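Local coordinates for protein beta-xylosidase (Uncultured organism, PDB 4MLG) that probably hydrolyses terminal xylose residues from xylooligosaccharides, as a beta-xylosidase of glycoside hydrolase family 43 with a five-bladed beta-propeller fold, at residues His45-Asp50 and Gly80-Asp85; Glu74-Ala79 and Met97-Lys102. All blocks are in the same frame, centred on the assembly; numbering follows the deposited sequence.

Contact 1: His45-Asp50 and Gly80-Asp85; sequences HFNMKD and GRQLWD. With CA (calcium ion), chain M.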
loop_
_atom_site.group_PDB
_atom_site.type_symbol
_atom_site.label_atom_id
_atom_site.label_comp_id
_atom_site.label_asym_id
_atom_site.label_seq_id
_atom_site.Cartn_x
_atom_site.Cartn_y
_atom_site.Cartn_z
ATOM N N HIS A 45 -8.661 -9.719 -16.868
ATOM C CA HIS A 45 -9.210 -9.372 -18.177
ATOM C C HIS A 45 -9.770 -7.952 -18.202
ATOM O O HIS A 45 -9.935 -7.359 -19.269
ATOM C CB HIS A 45 -10.277 -10.381 -18.610
ATOM C CG HIS A 45 -11.333 -10.626 -17.579
ATOM N ND1 HIS A 45 -11.151 -11.490 -16.520
ATOM C CD2 HIS A 45 -12.584 -10.126 -17.445
ATOM C CE1 HIS A 45 -12.243 -11.509 -15.778
ATOM N NE2 HIS A 45 -13.129 -10.691 -16.319
ATOM N N PHE A 46 -10.065 -7.412 -17.024
ATOM C CA PHE A 46 -10.424 -6.006 -16.906
ATOM C C PHE A 46 -9.151 -5.172 -16.880
ATOM O O PHE A 46 -8.764 -4.638 -15.841
ATOM C CB PHE A 46 -11.247 -5.758 -15.642
ATOM C CG PHE A 46 -12.622 -6.361 -15.684
ATOM C CD1 PHE A 46 -13.595 -5.838 -16.517
ATOM C CD2 PHE A 46 -12.942 -7.445 -14.884
ATOM C CE1 PHE A 46 -14.862 -6.388 -16.556
ATOM C CE2 PHE A 46 -14.210 -8.000 -14.918
ATOM C CZ PHE A 46 -15.170 -7.470 -15.757
ATOM N N ASN A 47 -8.501 -5.070 -18.034
ATOM C CA ASN A 47 -7.205 -4.414 -18.129
ATOM C C ASN A 47 -7.297 -3.057 -18.817
ATOM O O ASN A 47 -6.561 -2.786 -19.765
ATOM C CB ASN A 47 -6.218 -5.312 -18.878
ATOM C CG ASN A 47 -4.772 -4.920 -18.642
ATOM O OD1 ASN A 47 -4.422 -4.407 -17.578
ATOM N ND2 ASN A 47 -3.924 -5.160 -19.634
ATOM N N MET A 48 -8.205 -2.210 -18.343
ATOM C CA MET A 48 -8.336 -0.864 -18.891
ATOM C C MET A 48 -7.085 -0.050 -18.579
ATOM O O MET A 48 -6.397 -0.313 -17.592
ATOM C CB MET A 48 -9.582 -0.170 -18.339
ATOM C CG MET A 48 -10.875 -0.920 -18.615
ATOM S SD MET A 48 -11.146 -2.292 -17.483
ATOM C CE MET A 48 -12.004 -1.456 -16.155
ATOM N N LYS A 49 -6.785 0.934 -19.419
ATOM C CA LYS A 49 -5.538 1.678 -19.271
ATOM C C LYS A 49 -5.661 3.182 -19.517
ATOM O O LYS A 49 -4.665 3.901 -19.451
ATOM C CB LYS A 49 -4.458 1.085 -20.181
ATOM C CG LYS A 49 -4.874 0.956 -21.636
ATOM C CD LYS A 49 -3.781 0.306 -22.466
ATOM C CE LYS A 49 -4.220 0.114 -23.908
ATOM N NZ LYS A 49 -3.145 -0.490 -24.744
ATOM N N ASP A 50 -6.872 3.659 -19.790
ATOM C CA ASP A 50 -7.067 5.086 -20.037
ATOM C C ASP A 50 -8.494 5.575 -19.771
ATOM O O ASP A 50 -9.396 4.782 -19.496
ATOM C CB ASP A 50 -6.640 5.450 -21.462
ATOM C CG ASP A 50 -7.477 4.757 -22.516
ATOM O OD1 ASP A 50 -8.082 3.711 -22.201
ATOM O OD2 ASP A 50 -7.527 5.256 -23.659
ATOM N N GLY A 80 0.708 1.175 -11.590
ATOM C CA GLY A 80 0.968 -0.242 -11.734
ATOM C C GLY A 80 0.183 -0.749 -12.927
ATOM O O GLY A 80 0.728 -0.889 -14.021
ATOM N N ARG A 81 -1.107 -1.001 -12.721
ATOM C CA ARG A 81 -1.986 -1.445 -13.799
ATOM C C ARG A 81 -3.466 -1.287 -13.453
ATOM O O ARG A 81 -3.830 -1.129 -12.286
ATOM C CB ARG A 81 -1.691 -2.903 -14.168
ATOM C CG ARG A 81 -1.829 -3.881 -13.014
ATOM C CD ARG A 81 -1.285 -5.246 -13.396
ATOM N NE ARG A 81 -1.375 -6.206 -12.300
ATOM C CZ ARG A 81 -2.335 -7.115 -12.183
ATOM N NH1 ARG A 81 -3.293 -7.191 -13.098
ATOM N NH2 ARG A 81 -2.338 -7.952 -11.155
ATOM N N GLN A 82 -4.299 -1.314 -14.492
ATOM C CA GLN A 82 -5.759 -1.353 -14.364
ATOM C C GLN A 82 -6.404 -0.074 -13.822
ATOM O O GLN A 82 -6.537 0.103 -12.611
ATOM C CB GLN A 82 -6.198 -2.576 -13.548
ATOM C CG GLN A 82 -5.843 -3.906 -14.200
ATOM C CD GLN A 82 -5.988 -5.082 -13.255
ATOM O OE1 GLN A 82 -5.340 -5.137 -12.212
ATOM N NE2 GLN A 82 -6.844 -6.031 -13.616
ATOM N N LEU A 83 -6.804 0.808 -14.735
ATOM C CA LEU A 83 -7.600 1.983 -14.392
ATOM C C LEU A 83 -9.076 1.617 -14.385
ATOM O O LEU A 83 -9.689 1.487 -15.444
ATOM C CB LEU A 83 -7.379 3.103 -15.409
ATOM C CG LEU A 83 -6.218 4.067 -15.188
ATOM C CD1 LEU A 83 -6.204 5.124 -16.282
ATOM C CD2 LEU A 83 -6.321 4.711 -13.817
ATOM N N TRP A 84 -9.650 1.459 -13.199
ATOM C CA TRP A 84 -11.045 1.047 -13.095
ATOM C C TRP A 84 -12.001 2.238 -12.957
ATOM O O TRP A 84 -11.661 3.355 -13.345
ATOM C CB TRP A 84 -11.226 0.017 -11.973
ATOM C CG TRP A 84 -10.666 -1.343 -12.329
ATOM C CD1 TRP A 84 -9.945 -1.664 -13.445
ATOM C CD2 TRP A 84 -10.797 -2.558 -11.577
ATOM N NE1 TRP A 84 -9.616 -2.998 -13.432
ATOM C CE2 TRP A 84 -10.126 -3.569 -12.296
ATOM C CE3 TRP A 84 -11.412 -2.889 -10.366
ATOM C CZ2 TRP A 84 -10.054 -4.887 -11.843
ATOM C CZ3 TRP A 84 -11.338 -4.198 -9.918
ATOM C CH2 TRP A 84 -10.665 -5.180 -10.655
ATOM N N ASP A 85 -13.193 1.991 -12.419
ATOM C CA ASP A 85 -14.248 3.005 -12.355
ATOM C C ASP A 85 -13.852 4.262 -11.582
ATOM O O ASP A 85 -13.579 4.200 -10.388
ATOM C CB ASP A 85 -15.516 2.409 -11.740
ATOM C CG ASP A 85 -16.601 3.445 -11.517
ATOM O OD1 ASP A 85 -16.814 4.293 -12.408
ATOM O OD2 ASP A 85 -17.240 3.410 -10.446
HETATM CA CA CA M . -19.247 4.619 -10.251
HETATM O O HOH W 1 -3.618 -1.054 -17.187
HETATM O O HOH W 2 -10.623 2.922 -18.011
#
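The indole of Trp84 and the side-chain amide of Gln82 converge on one backbone oxygen, Phe46 O, and show how a loop without regular structure can be fixed to a strand through its carbonyls. Trp84 NE1 donates to Phe46 O at 3.0 Å, with the acceptor near the ring plane at the indole edge. Gln82 NE2 gives a longer bond of 3.3 Å to the same Phe46 O. The two donors arrive from opposite faces of the carbonyl plane, the indole tilted 24° from it and the amide well above it, 55° out. Gln82 runs extended beyond CG; its CG and NE2 both lie close to Phe46 O, and Gln82 CG is also 3.7 Å from Asn47 OD1. Its side chain crosses that of Asn47 at about a right angle, their amide planes 67° apart. Phe46, the centre of an inverse gamma turn, lays CB against the indole, 4.1 Å from Trp84 CZ2, while its ring heads elsewhere and takes His45 CD2 over one face. Met48 crosses Trp84 at about a right angle, its chain bent at chi2 and chi3. Met48 SD makes an oblique Met-aromatic contact, 5.0 Å from the centroid of the Trp84 five-membered ring; separately, the methyl Met48 CE approaches Trp84 CD1 to 3.4 Å. Two residues on from Phe46, Met48 O accepts from Leu83 N at 3.1 Å. One water bridges Met48 O and Gln82 N; a second joins Asp50 O to Leu83 O. Asp85 turns from the loop and binds the calcium ion through OD2 at 2.4 Å, with His274 as another ligand. The contact thus joins the loop between strands 24-32 and 50-56 to the start of strand 81-91, whose Leu83 and Trp84 also pack on strand 94-102.

Contact 2: Glu74-Ala79 and Met97-Lys102; sequences EDIPWA and MYFPLK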
loop_
_atom_site.group_PDB
_atom_site.type_symbol
_atom_site.label_atom_id
_atom_site.label_comp_id
_atom_site.label_asym_id
_atom_site.label_seq_id
_atom_site.Cartn_x
_atom_site.Cartn_y
_atom_site.Cartn_z
ATOM N N GLU A 74 0.335 5.471 -18.369
ATOM C CA GLU A 74 1.707 5.923 -18.588
ATOM C C GLU A 74 1.965 7.277 -17.934
ATOM O O GLU A 74 3.065 7.543 -17.449
ATOM C CB GLU A 74 2.029 6.011 -20.082
ATOM C CG GLU A 74 2.037 4.681 -20.816
ATOM C CD GLU A 74 0.699 4.356 -21.449
ATOM O OE1 GLU A 74 0.692 3.897 -22.611
ATOM O OE2 GLU A 74 -0.341 4.555 -20.788
ATOM N N ASP A 75 0.946 8.131 -17.925
ATOM C CA ASP A 75 1.080 9.482 -17.390
ATOM C C ASP A 75 1.076 9.508 -15.862
ATOM O O ASP A 75 1.393 10.529 -15.251
ATOM C CB ASP A 75 -0.035 10.385 -17.929
ATOM C CG ASP A 75 -0.099 10.395 -19.444
ATOM O OD1 ASP A 75 0.904 10.020 -20.086
ATOM O OD2 ASP A 75 -1.153 10.780 -19.993
ATOM N N ILE A 76 0.713 8.386 -15.250
ATOM C CA ILE A 76 0.662 8.293 -13.794
ATOM C C ILE A 76 1.982 7.755 -13.240
ATOM O O ILE A 76 2.417 6.667 -13.613
ATOM C CB ILE A 76 -0.506 7.399 -13.332
ATOM C CG1 ILE A 76 -1.810 7.847 -13.992
ATOM C CG2 ILE A 76 -0.640 7.428 -11.818
ATOM C CD1 ILE A 76 -2.992 6.955 -13.677
ATOM N N PRO A 77 2.631 8.528 -12.355
ATOM C CA PRO A 77 3.956 8.191 -11.820
ATOM C C PRO A 77 3.971 6.936 -10.946
ATOM O O PRO A 77 4.922 6.156 -11.020
ATOM C CB PRO A 77 4.315 9.421 -10.978
ATOM C CG PRO A 77 3.477 10.524 -11.538
ATOM C CD PRO A 77 2.192 9.866 -11.929
ATOM N N TRP A 78 2.939 6.750 -10.129
ATOM C CA TRP A 78 2.886 5.610 -9.217
ATOM C C TRP A 78 2.168 4.424 -9.846
ATOM O O TRP A 78 1.834 3.457 -9.162
ATOM C CB TRP A 78 2.199 6.001 -7.906
ATOM C CG TRP A 78 0.757 6.404 -8.064
ATOM C CD1 TRP A 78 0.285 7.631 -8.433
ATOM C CD2 TRP A 78 -0.396 5.580 -7.844
ATOM N NE1 TRP A 78 -1.088 7.621 -8.461
ATOM C CE2 TRP A 78 -1.532 6.375 -8.104
ATOM C CE3 TRP A 78 -0.580 4.250 -7.455
ATOM C CZ2 TRP A 78 -2.832 5.881 -7.989
ATOM C CZ3 TRP A 78 -1.870 3.762 -7.341
ATOM C CH2 TRP A 78 -2.979 4.576 -7.606
ATOM N N ALA A 79 1.951 4.500 -11.155
ATOM C CA ALA A 79 1.115 3.531 -11.856
ATOM C C ALA A 79 1.633 2.099 -11.825
ATOM O O ALA A 79 2.824 1.842 -12.004
ATOM C CB ALA A 79 0.885 3.969 -13.292
ATOM N N MET A 97 -10.516 14.490 -10.447
ATOM C CA MET A 97 -10.827 13.130 -10.873
ATOM C C MET A 97 -10.230 12.110 -9.912
ATOM O O MET A 97 -9.028 12.126 -9.645
ATOM C CB MET A 97 -10.313 12.870 -12.289
ATOM C CG MET A 97 -10.448 11.421 -12.728
ATOM S SD MET A 97 -9.846 11.132 -14.401
ATOM C CE MET A 97 -10.974 12.147 -15.352
ATOM N N TYR A 98 -11.072 11.225 -9.391
ATOM C CA TYR A 98 -10.615 10.191 -8.472
ATOM C C TYR A 98 -10.636 8.824 -9.144
ATOM O O TYR A 98 -11.700 8.270 -9.419
ATOM C CB TYR A 98 -11.467 10.185 -7.202
ATOM C CG TYR A 98 -11.316 11.438 -6.369
ATOM C CD1 TYR A 98 -10.449 11.474 -5.287
ATOM C CD2 TYR A 98 -12.032 12.590 -6.673
ATOM C CE1 TYR A 98 -10.306 12.616 -4.524
ATOM C CE2 TYR A 98 -11.895 13.736 -5.915
ATOM C CZ TYR A 98 -11.030 13.744 -4.843
ATOM O OH TYR A 98 -10.889 14.882 -4.087
ATOM N N PHE A 99 -9.449 8.289 -9.406
ATOM C CA PHE A 99 -9.318 7.028 -10.123
ATOM C C PHE A 99 -8.720 5.932 -9.250
ATOM O O PHE A 99 -7.804 6.182 -8.467
ATOM C CB PHE A 99 -8.463 7.216 -11.380
ATOM C CG PHE A 99 -7.079 7.737 -11.103
ATOM C CD1 PHE A 99 -6.023 6.864 -10.888
ATOM C CD2 PHE A 99 -6.831 9.100 -11.067
ATOM C CE1 PHE A 99 -4.752 7.341 -10.630
ATOM C CE2 PHE A 99 -5.561 9.582 -10.813
ATOM C CZ PHE A 99 -4.520 8.701 -10.596
ATOM N N PRO A 100 -9.248 4.708 -9.379
ATOM C CA PRO A 100 -8.676 3.533 -8.724
ATOM C C PRO A 100 -7.595 2.916 -9.604
ATOM O O PRO A 100 -7.726 2.910 -10.828
ATOM C CB PRO A 100 -9.873 2.593 -8.611
ATOM C CG PRO A 100 -10.708 2.924 -9.790
ATOM C CD PRO A 100 -10.506 4.393 -10.076
ATOM N N LEU A 101 -6.535 2.412 -8.984
ATOM C CA LEU A 101 -5.410 1.860 -9.728
ATOM C C LEU A 101 -4.515 1.062 -8.795
ATOM O O LEU A 101 -4.126 1.547 -7.732
ATOM C CB LEU A 101 -4.602 2.985 -10.382
ATOM C CG LEU A 101 -3.424 2.605 -11.280
ATOM C CD1 LEU A 101 -3.909 2.092 -12.625
ATOM C CD2 LEU A 101 -2.501 3.795 -11.464
ATOM N N LYS A 102 -4.200 -0.168 -9.185
ATOM C CA LYS A 102 -3.252 -0.966 -8.426
ATOM C C LYS A 102 -1.896 -0.284 -8.495
ATOM O O LYS A 102 -1.465 0.138 -9.567
ATOM C CB LYS A 102 -3.156 -2.385 -8.986
ATOM C CG LYS A 102 -4.405 -3.234 -8.794
ATOM C CD LYS A 102 -4.154 -4.661 -9.259
ATOM C CE LYS A 102 -5.349 -5.566 -9.012
ATOM N NZ LYS A 102 -5.075 -6.948 -9.495
#
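Segment 74-79 is a loop that folds through a type I beta turn from Ile76 to Ala79 and meets segment 97-102 of strand 94-102 with side chains; the nearest CA pair, Ala79 and Leu101, is 7.1 Å apart. Trp78 supplies the broadest surface. Its CG stands between the backbone N and the carbonyl carbon (chi1 63°), and the indole runs antiparallel to the side chains of Leu101 and Phe99, sliding past each. Leu101 CD2 sits over the face of the six-membered ring, 13° off its normal, in a CH-pi contact 4.0 Å from the centroid of that Trp78 ring. Leu101 CB touches Trp78 CH2 at 3.6 Å, and the Leu101 carbonyl oxygen lies beside Trp78 CZ3 and CH2. Farther round the indole, Trp78 CZ2 meets Phe99 CE1 obliquely at 3.6 Å. Ile76 reaches both strand side chains tip to tip: Ile76 CD1 is 3.5 Å from Phe99 CE1, and 3.9 Å from Leu101 CD2. That same Leu101 methyl also rests on Ala79, so one branch of the leucine is bordered by three loop residues. An alanine in place of Trp78 would probably open a gap over Leu101 and beside Phe99, leaving the Leu101 methyl without its aromatic face. The example illustrates a connecting loop closing over a sheet by apolar contact. The loop links strand 64-72 to strand 81-91, while strand 94-102 lies between strands 81-91 and 108-115; Trp78 extends to Arg109 on the latter and to Lys130 of the second subunit.

Overall arrangement
The two contacts lie with centres about 9 Å apart, and their segments alternate along the chain, 74-79 running straight into 80-85. They meet again across the sheet: strands 81-91 and 94-102 are antiparallel neighbours, with a probable hydrogen bond from Lys102 N to Arg81 O at 3.3 Å. Contact 1 mixes hydrogen bonds with apolar packing; contact 2 is apolar. The family's active site lies at the propeller centre; calcium-bound Asp85 and a sulfate about 3 Å from the Trp84 side chain suggest that contact 1 lies near it, with the Phe99 side chain of contact 2 about 11 Å from the ion. Together they tie connection 74-79 to strand 94-102, and the start of strand 81-91 to loop 45-50.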